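Local coordinates for nicotinate-nucleotide pyrophosphorylase (Ehrlichia chaffeensis, PDB 3L0G), which probably converts quinolinate to nicotinate mononucleotide, releasing carbon dioxide, in the synthesis of NAD(+), at residues Ile30-Ala33 with Leu34-Asp37; Glu116-Ile119 with Leu120-Gln124; Ile194-Ala197 with Ile198-Arg202; Asn264-Asn267 with Ile268-Gly272. All coordinates share one frame; numbering follows the deposited sequence. Where two conformers were deposited one is given.

In the fold
All four contacts are local, between side chains three or four residues apart, and are met in order along the chain; contacts 1 to 3 lie within single helices and contact 4 runs off the end of one. Contacts 1 and 2, on helices 27-38 and 116-139, have centres 11 Å apart and touch directly: Ala33 CB lies 3.5 Å from Phe122 CE1. Contacts 3 and 4 belong to the other lobe, where helices 194-204 and 262-269 accompany the six-stranded parallel sheet; their centres are 31 Å apart. From the first pair to the second, centres are separated by 35 to 45 Å. Contacts 1, 2 and 3 also meet the second subunit, so these helices serve the assembly as well as the fold.

Contact 1 (Ile30-Ala33 with Leu34-Asp37)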
ATOM      1  N   ILE C  30       3.742  -2.831   7.018  1.00  8.90           N
ATOM      2  CA  ILE C  30       4.197  -1.946   8.105  1.00  8.94           C
ATOM      3  C   ILE C  30       3.293  -0.738   8.276  1.00  9.27           C
ATOM      4  O   ILE C  30       2.853  -0.458   9.375  1.00  8.63           O
ATOM      5  CB  ILE C  30       5.679  -1.478   7.911  1.00  8.39           C
ATOM      6  CG1 ILE C  30       6.613  -2.648   8.151  1.00  8.83           C
ATOM      7  CG2 ILE C  30       6.036  -0.324   8.890  1.00  6.96           C
ATOM      8  CD1 ILE C  30       8.001  -2.478   7.532  1.00  7.05           C
ATOM      9  N   HIS C  31       3.001  -0.034   7.187  1.00 10.32           N
ATOM     10  CA  HIS C  31       2.146   1.130   7.270  1.00 11.18           C
ATOM     11  C   HIS C  31       0.748   0.819   7.808  1.00 11.02           C
ATOM     12  O   HIS C  31       0.189   1.627   8.575  1.00 10.71           O
ATOM     13  CB  HIS C  31       2.006   1.827   5.915  1.00 12.44           C
ATOM     14  CG  HIS C  31       1.039   2.968   5.917  1.00 14.48           C
ATOM     15  ND1 HIS C  31       1.389   4.238   6.331  1.00 21.20           N
ATOM     16  CD2 HIS C  31      -0.271   3.037   5.560  1.00 19.16           C
ATOM     17  CE1 HIS C  31       0.340   5.040   6.231  1.00 20.82           C
ATOM     18  NE2 HIS C  31      -0.681   4.336   5.768  1.00 20.39           N
ATOM     19  N   ASN C  32       0.167  -0.290   7.371  1.00 10.89           N
ATOM     20  CA  ASN C  32      -1.151  -0.682   7.850  1.00 11.65           C
ATOM     21  C   ASN C  32      -1.114  -1.063   9.340  1.00 11.70           C
ATOM     22  O   ASN C  32      -2.055  -0.777  10.064  1.00 12.91           O
ATOM     23  CB  ASN C  32      -1.750  -1.817   7.013  1.00 12.10           C
ATOM     24  CG  ASN C  32      -2.043  -1.406   5.554  1.00 14.37           C
ATOM     25  OD1 ASN C  32      -2.069  -2.254   4.673  1.00 17.25           O
ATOM     26  ND2 ASN C  32      -2.275  -0.116   5.303  1.00 14.37           N
ATOM     27  N   ALA C  33      -0.042  -1.701   9.801  1.00 10.91           N
ATOM     28  CA  ALA C  33       0.081  -2.008  11.240  1.00 10.28           C
ATOM     29  C   ALA C  33       0.256  -0.716  12.081  1.00  9.46           C
ATOM     30  O   ALA C  33      -0.373  -0.560  13.117  1.00  8.78           O
ATOM     31  CB  ALA C  33       1.222  -3.019  11.500  1.00  9.85           C
ATOM     32  N   LEU C  34       1.097   0.210  11.616  1.00  9.44           N
ATOM     33  CA  LEU C  34       1.225   1.515  12.271  1.00  9.01           C
ATOM     34  C   LEU C  34      -0.081   2.259  12.283  1.00  8.75           C
ATOM     35  O   LEU C  34      -0.504   2.701  13.341  1.00  9.45           O
ATOM     36  CB  LEU C  34       2.361   2.386  11.673  1.00  8.64           C
ATOM     37  CG  LEU C  34       3.758   1.817  11.889  1.00  9.12           C
ATOM     38  CD1 LEU C  34       4.795   2.432  10.885  1.00  8.58           C
ATOM     39  CD2 LEU C  34       4.266   1.934  13.374  1.00  6.50           C
ATOM     40  N   LYS C  35      -0.738   2.391  11.134  1.00  9.37           N
ATOM     41  CA  LYS C  35      -2.006   3.105  11.040  1.00  9.93           C
ATOM     42  C   LYS C  35      -3.098   2.536  11.992  1.00  9.09           C
ATOM     43  O   LYS C  35      -3.785   3.284  12.687  1.00  7.42           O
ATOM     44  CB  LYS C  35      -2.538   3.126   9.585  1.00 10.61           C
ATOM     45  CG  LYS C  35      -3.888   3.848   9.404  1.00 13.72           C
ATOM     46  CD  LYS C  35      -4.229   4.234   7.907  1.00 17.29           C
ATOM     47  CE  LYS C  35      -4.342   3.024   6.924  1.00 19.98           C
ATOM     48  NZ  LYS C  35      -5.408   2.002   7.263  1.00 21.12           N
ATOM     49  N   GLU C  36      -3.243   1.226  12.041  1.00  8.93           N
ATOM     50  CA  GLU C  36      -4.280   0.650  12.872  1.00  8.77           C
ATOM     51  C   GLU C  36      -4.036   0.936  14.390  1.00  8.06           C
ATOM     52  O   GLU C  36      -4.995   1.111  15.131  1.00  8.08           O
ATOM     53  CB  GLU C  36      -4.476  -0.845  12.540  1.00  8.81           C
ATOM     54  CG  GLU C  36      -3.651  -1.785  13.318  1.00  9.58           C
ATOM     55  CD  GLU C  36      -3.753  -3.216  12.843  1.00 10.73           C
ATOM     56  OE1 GLU C  36      -4.745  -3.588  12.161  1.00 10.83           O
ATOM     57  OE2 GLU C  36      -2.785  -3.957  13.148  1.00 11.56           O
ATOM     58  N   ASP C  37      -2.772   1.036  14.821  1.00  8.10           N
ATOM     59  CA  ASP C  37      -2.440   1.224  16.240  1.00  7.62           C
ATOM     60  C   ASP C  37      -2.285   2.678  16.664  1.00  8.65           C
ATOM     61  O   ASP C  37      -2.504   2.996  17.853  1.00  6.81           O
ATOM     62  CB  ASP C  37      -1.128   0.498  16.580  1.00  7.51           C
ATOM     63  CG  ASP C  37      -1.063   0.028  18.006  1.00  6.31           C
ATOM     64  OD1 ASP C  37      -2.133  -0.145  18.661  1.00  5.17           O
ATOM     65  OD2 ASP C  37       0.080  -0.181  18.481  1.00  7.05           O
TER
HETATM   66  O   HOH W   1      -0.694  -2.869  14.898  1.00  8.45           O
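Helix 27-38, near the amino terminus of the chain, supplies a full turn in which Ile30 and Leu34 form one side and His31, Asn32 and Lys35 another. The backbone is alpha-helical: Leu34 N donates to Ile30 O at 2.9 Å, and the next two residues repeat the pattern, Lys35 N to His31 O and Glu36 N to Asn32 O. The bond after that, from Asp37 N to Ala33 O, is weak at 3.3 Å. Ala33 O has further company here, because a water donates to it and also to Glu36 OE2, 2.9 Å from each, bridging backbone and carboxylate. Glu36 chi1 of 90° holds its CG 3.5 Å from Ala33 O, and the extended chain beyond carries the carboxylate to the water. On the apolar side Ile30 and Leu34 run alongside each other in the same direction, with Ile30 CG2 3.6 Å from Leu34 CD1. Lys35 behaves differently. Its CG stands opposite the backbone N (chi1 179°), but a bend at chi3 carries CE to 4.1 Å from both His31 NE2 and Asn32 ND2. A further bend at chi4 directs NZ to salt bridges with Glu28 of the second subunit and Asp40 of the fourth. Asp37 likewise reaches Arg151 and Arg158 of the second subunit, while Glu36 OE2 also accepts from Gly156 N there. Within the chain, Ile30 and Leu34 pack on helix 70-79, and Ala33 and Leu34 meet helix 116-139 through Val118, placing the turn between two helices and a subunit interface.

Contact 2 (Glu116-Ile119 with Leu120-Gln124); sequences ERVI and LNFIQ
Residues Glu116-Ile119 and Leu120-Gln124 are consecutive turns at the start of the long helix 116-139. Four successive backbone bonds connect them, from Leu120 N to Glu116 O at 2.9 Å through Ile123 N to Ile119 O at 3.1 Å. Arg117 adds a side-chain bond to this pattern: its NH1 donates to Asn121 OD1 at 2.8 Å and 168°. Asn121 OD1 lies in the guanidinium plane, but the donor stands above the amide's carbonyl plane, and the two flat groups are turned 40° apart. The bends at chi2 (40°) and chi3 of Arg117 fold the chain back across Asn121, whose OD1 is only 3.0 Å from Arg117 CD. Leu120 CB approaches one face of the guanidinium, 3.5 Å from Arg117 NH1. Farther round the helix, Val118 and Phe122 lie alongside, Val118 CG1 meeting Phe122 CE1 at 3.9 Å, and pack on Leu34 and Ala33 of helix 27-38. Asn121 ND2 donates to Arg151 O of the second subunit, which Arg117 and Phe122 also meet. Ile119 packs on helix 70-79, while Leu120 and Ile123 face Ile59 and Ile290 of the antiparallel sheet. A largely apolar side turned to the fold marks a helix packed between sheet and helices in the quinolinate phosphoribosyltransferase N-terminal domain.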
ATOM      1  N   GLU C 116       6.436   0.008  19.888  1.00  9.28           N
ATOM      2  CA  GLU C 116       6.722  -1.256  20.573  1.00 10.32           C
ATOM      3  C   GLU C 116       5.825  -2.413  20.150  1.00 10.00           C
ATOM      4  O   GLU C 116       6.314  -3.484  19.760  1.00 10.22           O
ATOM      5  CB  GLU C 116       6.565  -1.089  22.087  1.00 11.28           C
ATOM      6  CG  GLU C 116       6.831  -2.330  22.857  1.00 11.88           C
ATOM      7  CD  GLU C 116       6.714  -2.126  24.364  1.00 13.77           C
ATOM      8  OE1 GLU C 116       7.117  -1.055  24.865  1.00 12.74           O
ATOM      9  OE2 GLU C 116       6.192  -3.050  25.017  1.00 13.09           O
ATOM     10  N   ARG C 117       4.522  -2.228  20.269  1.00  8.83           N
ATOM     11  CA  ARG C 117       3.618  -3.337  20.085  1.00  9.06           C
ATOM     12  C   ARG C 117       3.609  -3.766  18.601  1.00  8.77           C
ATOM     13  O   ARG C 117       3.629  -4.960  18.292  1.00  7.64           O
ATOM     14  CB  ARG C 117       2.236  -2.980  20.624  1.00  9.40           C
ATOM     15  CG  ARG C 117       1.153  -4.019  20.482  1.00 11.04           C
ATOM     16  CD  ARG C 117       1.600  -5.456  20.733  1.00 14.76           C
ATOM     17  NE  ARG C 117       2.267  -5.603  21.985  1.00 14.80           N
ATOM     18  CZ  ARG C 117       3.025  -6.635  22.311  1.00 14.48           C
ATOM     19  NH1 ARG C 117       3.201  -7.666  21.499  1.00 16.42           N
ATOM     20  NH2 ARG C 117       3.601  -6.637  23.479  1.00 14.95           N
ATOM     21  N   VAL C 118       3.641  -2.804  17.688  1.00  8.26           N
ATOM     22  CA  VAL C 118       3.745  -3.123  16.243  1.00  8.46           C
ATOM     23  C   VAL C 118       4.961  -4.014  15.923  1.00  9.00           C
ATOM     24  O   VAL C 118       4.835  -5.077  15.325  1.00  8.98           O
ATOM     25  CB  VAL C 118       3.679  -1.815  15.370  1.00  8.75           C
ATOM     26  CG1 VAL C 118       4.220  -2.019  13.925  1.00  7.56           C
ATOM     27  CG2 VAL C 118       2.227  -1.314  15.325  1.00  8.30           C
ATOM     28  N   ILE C 119       6.128  -3.598  16.369  1.00  8.62           N
ATOM     29  CA  ILE C 119       7.324  -4.351  16.122  1.00  9.94           C
ATOM     30  C   ILE C 119       7.242  -5.738  16.786  1.00  9.56           C
ATOM     31  O   ILE C 119       7.562  -6.743  16.140  1.00  9.49           O
ATOM     32  CB  ILE C 119       8.562  -3.548  16.585  1.00 10.29           C
ATOM     33  CG1 ILE C 119       8.804  -2.391  15.611  1.00 11.01           C
ATOM     34  CG2 ILE C 119       9.785  -4.410  16.658  1.00 13.35           C
ATOM     35  CD1 ILE C 119       9.808  -1.327  16.146  1.00 14.11           C
ATOM     36  N   LEU C 120       6.784  -5.807  18.035  1.00  8.14           N
ATOM     37  CA  LEU C 120       6.747  -7.084  18.716  1.00  9.03           C
ATOM     38  C   LEU C 120       5.766  -8.019  18.004  1.00  8.45           C
ATOM     39  O   LEU C 120       6.051  -9.216  17.820  1.00  8.25           O
ATOM     40  CB  LEU C 120       6.408  -6.939  20.235  1.00  8.54           C
ATOM     41  CG  LEU C 120       7.523  -6.348  21.121  1.00  9.27           C
ATOM     42  CD1 LEU C 120       7.043  -6.254  22.604  1.00 10.28           C
ATOM     43  CD2 LEU C 120       8.918  -7.112  21.044  1.00  7.88           C
ATOM     44  N   ASN C 121       4.605  -7.504  17.608  1.00  8.09           N
ATOM     45  CA  ASN C 121       3.585  -8.398  16.996  1.00  7.50           C
ATOM     46  C   ASN C 121       4.142  -8.983  15.717  1.00  7.49           C
ATOM     47  O   ASN C 121       3.952 -10.193  15.418  1.00  6.04           O
ATOM     48  CB  ASN C 121       2.236  -7.701  16.757  1.00  7.64           C
ATOM     49  CG  ASN C 121       1.464  -7.412  18.061  1.00  7.36           C
ATOM     50  OD1 ASN C 121       1.728  -8.011  19.102  1.00 11.18           O
ATOM     51  ND2 ASN C 121       0.529  -6.477  18.005  1.00  7.07           N
ATOM     52  N   PHE C 122       4.863  -8.154  14.950  1.00  7.54           N
ATOM     53  CA  PHE C 122       5.510  -8.685  13.721  1.00  7.15           C
ATOM     54  C   PHE C 122       6.520  -9.807  14.002  1.00  7.83           C
ATOM     55  O   PHE C 122       6.437 -10.882  13.381  1.00  7.88           O
ATOM     56  CB  PHE C 122       6.177  -7.603  12.872  1.00  6.09           C
ATOM     57  CG  PHE C 122       5.225  -6.850  11.962  1.00  6.57           C
ATOM     58  CD1 PHE C 122       5.102  -5.488  12.056  1.00  6.95           C
ATOM     59  CD2 PHE C 122       4.491  -7.497  11.004  1.00  6.32           C
ATOM     60  CE1 PHE C 122       4.246  -4.778  11.216  1.00  4.24           C
ATOM     61  CE2 PHE C 122       3.642  -6.794  10.128  1.00  5.95           C
ATOM     62  CZ  PHE C 122       3.518  -5.440  10.255  1.00  4.97           C
ATOM     63  N   ILE C 123       7.484  -9.575  14.897  1.00  8.22           N
ATOM     64  CA  ILE C 123       8.571 -10.544  15.068  0.50  7.52           C
ATOM     65  C   ILE C 123       8.088 -11.786  15.799  1.00  7.98           C
ATOM     66  O   ILE C 123       8.543 -12.890  15.523  1.00  6.27           O
ATOM     67  CB  ILE C 123       9.824  -9.943  15.729  0.50  7.88           C
ATOM     68  CG1 ILE C 123       9.555  -9.499  17.166  0.50  6.59           C
ATOM     69  CG2 ILE C 123      10.360  -8.794  14.864  0.50  8.14           C
ATOM     70  CD1 ILE C 123      10.736  -8.840  17.806  0.50  7.07           C
ATOM     71  N   GLN C 124       7.129 -11.613  16.704  1.00  8.04           N
ATOM     72  CA  GLN C 124       6.528 -12.751  17.377  1.00  8.12           C
ATOM     73  C   GLN C 124       5.741 -13.650  16.379  1.00  8.02           C
ATOM     74  O   GLN C 124       5.775 -14.874  16.484  1.00  7.95           O
ATOM     75  CB  GLN C 124       5.602 -12.277  18.510  1.00  8.71           C
ATOM     76  CG  GLN C 124       6.304 -11.612  19.696  1.00 10.03           C
ATOM     77  CD  GLN C 124       5.308 -11.298  20.834  1.00 14.27           C
ATOM     78  OE1 GLN C 124       5.148 -12.071  21.756  1.00 18.76           O
ATOM     79  NE2 GLN C 124       4.619 -10.218  20.722  1.00 11.77           N
TER

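Contact 3 (Ile194-Ala197 with Ile198-Arg202); sequences ITLA and IQRLR
Arg200 runs back along the preceding turn of helix 194-204 and meets Leu196 almost from root to tip. Its CB is 3.5 Å from Leu196 O, and CG comes to 3.4 Å from the same oxygen, which already accepts the Arg200 backbone N-H. CD continues past that carbonyl at a slightly greater distance. NE then reaches the leucine side chain, 3.8 Å from Leu196 CG, and farther out CZ and NH2 are each 3.9 Å from Leu196 CD2. This methyl sits over one face of the guanidinium, displaced toward its rim. The meeting depends on both torsions: Arg200 chi1 of -74° sets CG beside its own backbone N, and the chain stays extended to NE, while Leu196 places CG beside its carbonyl carbon. The tip goes beyond the helix, where NH1 forms a salt bridge with Glu53 and a hydrogen bond to Ile49 O, both of the second subunit. A second pair lines the inward side: Ile194 and Ile198 point the same way, with CG2 of the former 3.6 Å from CD1 of the latter. Nearer solvent, Thr195 CG2 lies 3.3 Å from Gln199 OE1, while Thr195 OG1 turns to Glu222 and Asn226. The helix thus rests its isoleucines on strand 210-214 of the parallel sheet, with Ile194 also touching helices 185-191 and 217-225, and Ala197 and Arg200 meeting Cys191 of helix 185-191 as they approach the neighbouring subunit.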
ATOM      1  N   ILE C 194     -11.193 -34.578 -14.491  1.00 11.32           N
ATOM      2  CA  ILE C 194      -9.771 -34.264 -14.489  1.00 10.65           C
ATOM      3  C   ILE C 194      -9.223 -34.144 -15.938  1.00 10.65           C
ATOM      4  O   ILE C 194      -8.501 -33.197 -16.282  1.00 11.01           O
ATOM      5  CB  ILE C 194      -8.987 -35.351 -13.712  1.00 11.12           C
ATOM      6  CG1 ILE C 194      -9.244 -35.227 -12.191  1.00 11.62           C
ATOM      7  CG2 ILE C 194      -7.489 -35.275 -14.045  1.00  9.44           C
ATOM      8  CD1 ILE C 194      -8.578 -36.331 -11.356  1.00 12.12           C
ATOM      9  N   THR C 195      -9.571 -35.095 -16.793  1.00 10.78           N
ATOM     10  CA  THR C 195      -9.097 -35.074 -18.185  1.00 10.48           C
ATOM     11  C   THR C 195      -9.537 -33.804 -18.890  1.00 10.48           C
ATOM     12  O   THR C 195      -8.725 -33.172 -19.552  1.00  9.51           O
ATOM     13  CB  THR C 195      -9.533 -36.326 -18.968  1.00 11.15           C
ATOM     14  OG1 THR C 195      -8.915 -37.476 -18.383  1.00  8.59           O
ATOM     15  CG2 THR C 195      -9.124 -36.228 -20.518  1.00 10.50           C
ATOM     16  N   LEU C 196     -10.786 -33.387 -18.715  1.00 10.51           N
ATOM     17  CA  LEU C 196     -11.257 -32.164 -19.407  1.00 10.93           C
ATOM     18  C   LEU C 196     -10.600 -30.900 -18.852  1.00 10.70           C
ATOM     19  O   LEU C 196     -10.241 -29.999 -19.609  1.00 10.79           O
ATOM     20  CB  LEU C 196     -12.780 -32.045 -19.362  1.00 10.95           C
ATOM     21  CG  LEU C 196     -13.377 -30.847 -20.099  1.00 10.35           C
ATOM     22  CD1 LEU C 196     -13.295 -31.014 -21.633  1.00 12.36           C
ATOM     23  CD2 LEU C 196     -14.826 -30.691 -19.657  1.00 12.25           C
ATOM     24  N   ALA C 197     -10.413 -30.833 -17.538  1.00 11.41           N
ATOM     25  CA  ALA C 197      -9.696 -29.696 -16.932  1.00 11.54           C
ATOM     26  C   ALA C 197      -8.279 -29.538 -17.512  1.00 11.75           C
ATOM     27  O   ALA C 197      -7.877 -28.425 -17.930  1.00 12.22           O
ATOM     28  CB  ALA C 197      -9.645 -29.832 -15.368  1.00 11.29           C
ATOM     29  N   ILE C 198      -7.514 -30.633 -17.543  1.00 11.28           N
ATOM     30  CA  ILE C 198      -6.134 -30.569 -18.011  1.00 11.48           C
ATOM     31  C   ILE C 198      -6.121 -30.207 -19.501  1.00 12.82           C
ATOM     32  O   ILE C 198      -5.319 -29.355 -19.942  1.00 12.67           O
ATOM     33  CB  ILE C 198      -5.369 -31.905 -17.802  1.00 11.27           C
ATOM     34  CG1 ILE C 198      -5.184 -32.198 -16.295  1.00 10.36           C
ATOM     35  CG2 ILE C 198      -3.988 -31.831 -18.486  1.00 11.38           C
ATOM     36  CD1 ILE C 198      -4.883 -33.665 -15.966  1.00  7.65           C
ATOM     37  N   GLN C 199      -6.984 -30.870 -20.283  1.00 12.81           N
ATOM     38  CA  GLN C 199      -7.086 -30.556 -21.715  1.00 14.01           C
ATOM     39  C   GLN C 199      -7.301 -29.065 -21.983  1.00 13.63           C
ATOM     40  O   GLN C 199      -6.606 -28.466 -22.846  1.00 13.22           O
ATOM     41  CB  GLN C 199      -8.207 -31.358 -22.392  1.00 14.01           C
ATOM     42  CG  GLN C 199      -7.870 -32.858 -22.651  1.00 18.06           C
ATOM     43  CD  GLN C 199      -9.027 -33.614 -23.352  1.00 22.79           C
ATOM     44  OE1 GLN C 199      -8.981 -34.842 -23.541  1.00 24.69           O
ATOM     45  NE2 GLN C 199     -10.061 -32.865 -23.750  1.00 25.80           N
ATOM     46  N   ARG C 200      -8.269 -28.473 -21.269  1.00 12.90           N
ATOM     47  CA  ARG C 200      -8.584 -27.036 -21.437  1.00 13.11           C
ATOM     48  C   ARG C 200      -7.433 -26.135 -21.043  1.00 12.99           C
ATOM     49  O   ARG C 200      -7.122 -25.171 -21.751  1.00 12.12           O
ATOM     50  CB  ARG C 200      -9.818 -26.649 -20.614  1.00 13.48           C
ATOM     51  CG  ARG C 200     -11.108 -27.149 -21.225  1.00 15.57           C
ATOM     52  CD  ARG C 200     -12.239 -26.811 -20.336  1.00 17.56           C
ATOM     53  NE  ARG C 200     -13.533 -27.128 -20.921  1.00 18.22           N
ATOM     54  CZ  ARG C 200     -14.691 -26.842 -20.328  1.00 17.98           C
ATOM     55  NH1 ARG C 200     -14.713 -26.245 -19.136  1.00 16.74           N
ATOM     56  NH2 ARG C 200     -15.827 -27.155 -20.924  1.00 16.55           N
ATOM     57  N   LEU C 201      -6.816 -26.428 -19.898  1.00 12.57           N
ATOM     58  CA  LEU C 201      -5.687 -25.647 -19.439  1.00 13.15           C
ATOM     59  C   LEU C 201      -4.561 -25.693 -20.464  1.00 13.93           C
ATOM     60  O   LEU C 201      -4.041 -24.651 -20.840  1.00 13.93           O
ATOM     61  CB  LEU C 201      -5.175 -26.088 -18.060  1.00 12.82           C
ATOM     62  CG  LEU C 201      -4.165 -25.103 -17.436  1.00 11.90           C
ATOM     63  CD1 LEU C 201      -4.536 -24.693 -16.007  1.00 11.66           C
ATOM     64  CD2 LEU C 201      -2.757 -25.678 -17.534  1.00 11.97           C
ATOM     65  N   ARG C 202      -4.208 -26.894 -20.924  1.00 15.20           N
ATOM     66  CA  ARG C 202      -3.153 -27.053 -21.922  1.00 15.93           C
ATOM     67  C   ARG C 202      -3.473 -26.338 -23.222  1.00 17.02           C
ATOM     68  O   ARG C 202      -2.564 -25.843 -23.887  1.00 17.11           O
ATOM     69  CB  ARG C 202      -2.892 -28.527 -22.232  1.00 15.83           C
ATOM     70  CG  ARG C 202      -2.176 -29.249 -21.128  1.00 15.47           C
ATOM     71  CD  ARG C 202      -1.532 -30.515 -21.622  1.00 17.04           C
ATOM     72  NE  ARG C 202      -0.636 -31.030 -20.601  1.00 14.58           N
ATOM     73  CZ  ARG C 202      -0.626 -32.275 -20.158  1.00 14.82           C
ATOM     74  NH1 ARG C 202       0.221 -32.609 -19.195  1.00 17.29           N
ATOM     75  NH2 ARG C 202      -1.429 -33.189 -20.672  1.00 15.62           N
TER

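Contact 4 (Asn264-Asn267 with Ile268-Gly272)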
ATOM      1  N   ASN C 264       3.675 -37.377  13.178  1.00 22.39           N
ATOM      2  CA  ASN C 264       3.400 -38.257  12.056  1.00 22.57           C
ATOM      3  C   ASN C 264       3.995 -37.810  10.703  1.00 21.02           C
ATOM      4  O   ASN C 264       3.845 -38.505   9.695  1.00 21.34           O
ATOM      5  CB  ASN C 264       1.891 -38.607  12.054  1.00 23.92           C
ATOM      6  CG  ASN C 264       1.164 -38.186  10.811  1.00 27.29           C
ATOM      7  OD1 ASN C 264       0.753 -37.018  10.660  1.00 35.19           O
ATOM      8  ND2 ASN C 264       0.922 -39.161   9.924  1.00 32.44           N
ATOM      9  N   VAL C 265       4.719 -36.683  10.683  1.00 19.14           N
ATOM     10  CA  VAL C 265       5.283 -36.160   9.428  1.00 16.70           C
ATOM     11  C   VAL C 265       6.468 -37.001   8.940  1.00 16.02           C
ATOM     12  O   VAL C 265       6.584 -37.246   7.731  1.00 13.53           O
ATOM     13  CB  VAL C 265       5.664 -34.653   9.517  1.00 16.43           C
ATOM     14  CG1 VAL C 265       6.838 -34.408  10.452  1.00 15.32           C
ATOM     15  CG2 VAL C 265       5.958 -34.116   8.157  1.00 14.60           C
ATOM     16  N   ARG C 266       7.321 -37.488   9.855  1.00 14.91           N
ATOM     17  CA  ARG C 266       8.420 -38.366   9.421  1.00 14.84           C
ATOM     18  C   ARG C 266       7.914 -39.605   8.709  1.00 14.74           C
ATOM     19  O   ARG C 266       8.439 -39.982   7.680  1.00 14.29           O
ATOM     20  CB  ARG C 266       9.351 -38.775  10.565  1.00 14.78           C
ATOM     21  CG  ARG C 266      10.617 -39.435  10.061  1.00 13.96           C
ATOM     22  CD  ARG C 266      11.708 -39.600  11.153  1.00 14.74           C
ATOM     23  NE  ARG C 266      12.940 -40.099  10.528  1.00 15.08           N
ATOM     24  CZ  ARG C 266      13.812 -39.339   9.862  1.00 14.91           C
ATOM     25  NH1 ARG C 266      14.882 -39.886   9.296  1.00 12.65           N
ATOM     26  NH2 ARG C 266      13.617 -38.032   9.726  1.00 14.20           N
ATOM     27  N   ASN C 267       6.883 -40.230   9.261  1.00 15.51           N
ATOM     28  CA  ASN C 267       6.287 -41.407   8.630  1.00 16.05           C
ATOM     29  C   ASN C 267       5.848 -41.117   7.204  1.00 14.72           C
ATOM     30  O   ASN C 267       6.063 -41.930   6.310  1.00 14.05           O
ATOM     31  CB  ASN C 267       5.069 -41.898   9.418  1.00 16.98           C
ATOM     32  CG  ASN C 267       5.436 -42.581  10.713  1.00 20.02           C
ATOM     33  OD1 ASN C 267       4.689 -42.479  11.699  1.00 25.09           O
ATOM     34  ND2 ASN C 267       6.574 -43.291  10.730  1.00 20.07           N
ATOM     35  N   ILE C 268       5.228 -39.956   7.005  1.00 13.36           N
ATOM     36  CA  ILE C 268       4.814 -39.535   5.671  1.00 12.92           C
ATOM     37  C   ILE C 268       6.058 -39.350   4.802  1.00 12.91           C
ATOM     38  O   ILE C 268       6.073 -39.799   3.652  1.00 11.78           O
ATOM     39  CB  ILE C 268       3.937 -38.272   5.711  1.00 13.57           C
ATOM     40  CG1 ILE C 268       2.597 -38.605   6.404  1.00 14.64           C
ATOM     41  CG2 ILE C 268       3.702 -37.708   4.284  1.00 14.18           C
ATOM     42  CD1 ILE C 268       1.674 -37.448   6.540  1.00 15.47           C
ATOM     43  N   ALA C 269       7.114 -38.745   5.359  1.00 12.52           N
ATOM     44  CA  ALA C 269       8.314 -38.448   4.571  1.00 13.35           C
ATOM     45  C   ALA C 269       8.997 -39.714   4.046  1.00 13.59           C
ATOM     46  O   ALA C 269       9.520 -39.706   2.951  1.00 14.56           O
ATOM     47  CB  ALA C 269       9.300 -37.583   5.353  1.00 12.10           C
ATOM     48  N   LEU C 270       8.978 -40.790   4.828  1.00 14.55           N
ATOM     49  CA  LEU C 270       9.659 -42.040   4.452  1.00 14.85           C
ATOM     50  C   LEU C 270       8.938 -42.846   3.362  1.00 14.64           C
ATOM     51  O   LEU C 270       9.492 -43.826   2.883  1.00 15.04           O
ATOM     52  CB  LEU C 270       9.869 -42.941   5.675  1.00 14.86           C
ATOM     53  CG  LEU C 270      10.730 -42.396   6.813  1.00 15.46           C
ATOM     54  CD1 LEU C 270      10.545 -43.288   8.046  1.00 16.27           C
ATOM     55  CD2 LEU C 270      12.196 -42.296   6.393  1.00 15.71           C
ATOM     56  N   THR C 271       7.706 -42.462   3.004  1.00 14.68           N
ATOM     57  CA  THR C 271       6.968 -43.114   1.920  1.00 14.01           C
ATOM     58  C   THR C 271       7.647 -42.854   0.568  1.00 14.48           C
ATOM     59  O   THR C 271       7.509 -43.657  -0.347  1.00 14.87           O
ATOM     60  CB  THR C 271       5.490 -42.634   1.819  1.00 14.49           C
ATOM     61  OG1 THR C 271       5.453 -41.240   1.501  1.00 12.95           O
ATOM     62  CG2 THR C 271       4.721 -42.893   3.111  1.00 12.67           C
ATOM     63  N   GLY C 272       8.390 -41.749   0.447  1.00 13.73           N
ATOM     64  CA  GLY C 272       9.088 -41.402  -0.819  1.00 12.88           C
ATOM     65  C   GLY C 272       8.428 -40.283  -1.644  1.00 11.97           C
ATOM     66  O   GLY C 272       8.717 -40.108  -2.845  1.00 11.10           O
TER
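Ile268 carries CG1 beside its backbone N (chi1 -66°) and continues extended to CD1, a course that takes both atoms to Asn264, each 3.9 Å from its ND2. The two side chains meet at a slant, and Ile268 CG1 is also 3.5 Å from Asn264 O. Thr271 has chi1 near 63°, which puts OG1 between its backbone N and carbonyl carbon and lets it donate to Ile268 O at 2.7 Å. That oxygen also accepts from Thr271 N, so hydroxyl and amide of one residue grip a single carbonyl close to the end of the helix. Thr271 CG2 meanwhile approaches Asn267 O at 3.6 Å. The backbone bond from Ile268 N to Asn264 O is weak at 3.4 Å, whereas Ala269 N to Val265 O and Leu270 N to Arg266 O are shorter, 2.9 and 3.0 Å. The chain passes through a type I beta turn from Ala269 to Gly272, and Gly272, with phi 104°, is the first residue to leave helical angles. This is the helix of a beta-alpha-beta unit between strands 253-257 and 275-277: Val265 and Ile268 lie on Ile276 of the latter strand, Thr271 faces helix 238-248, and Arg266 reaches back to Glu139 O at the end of helix 116-139.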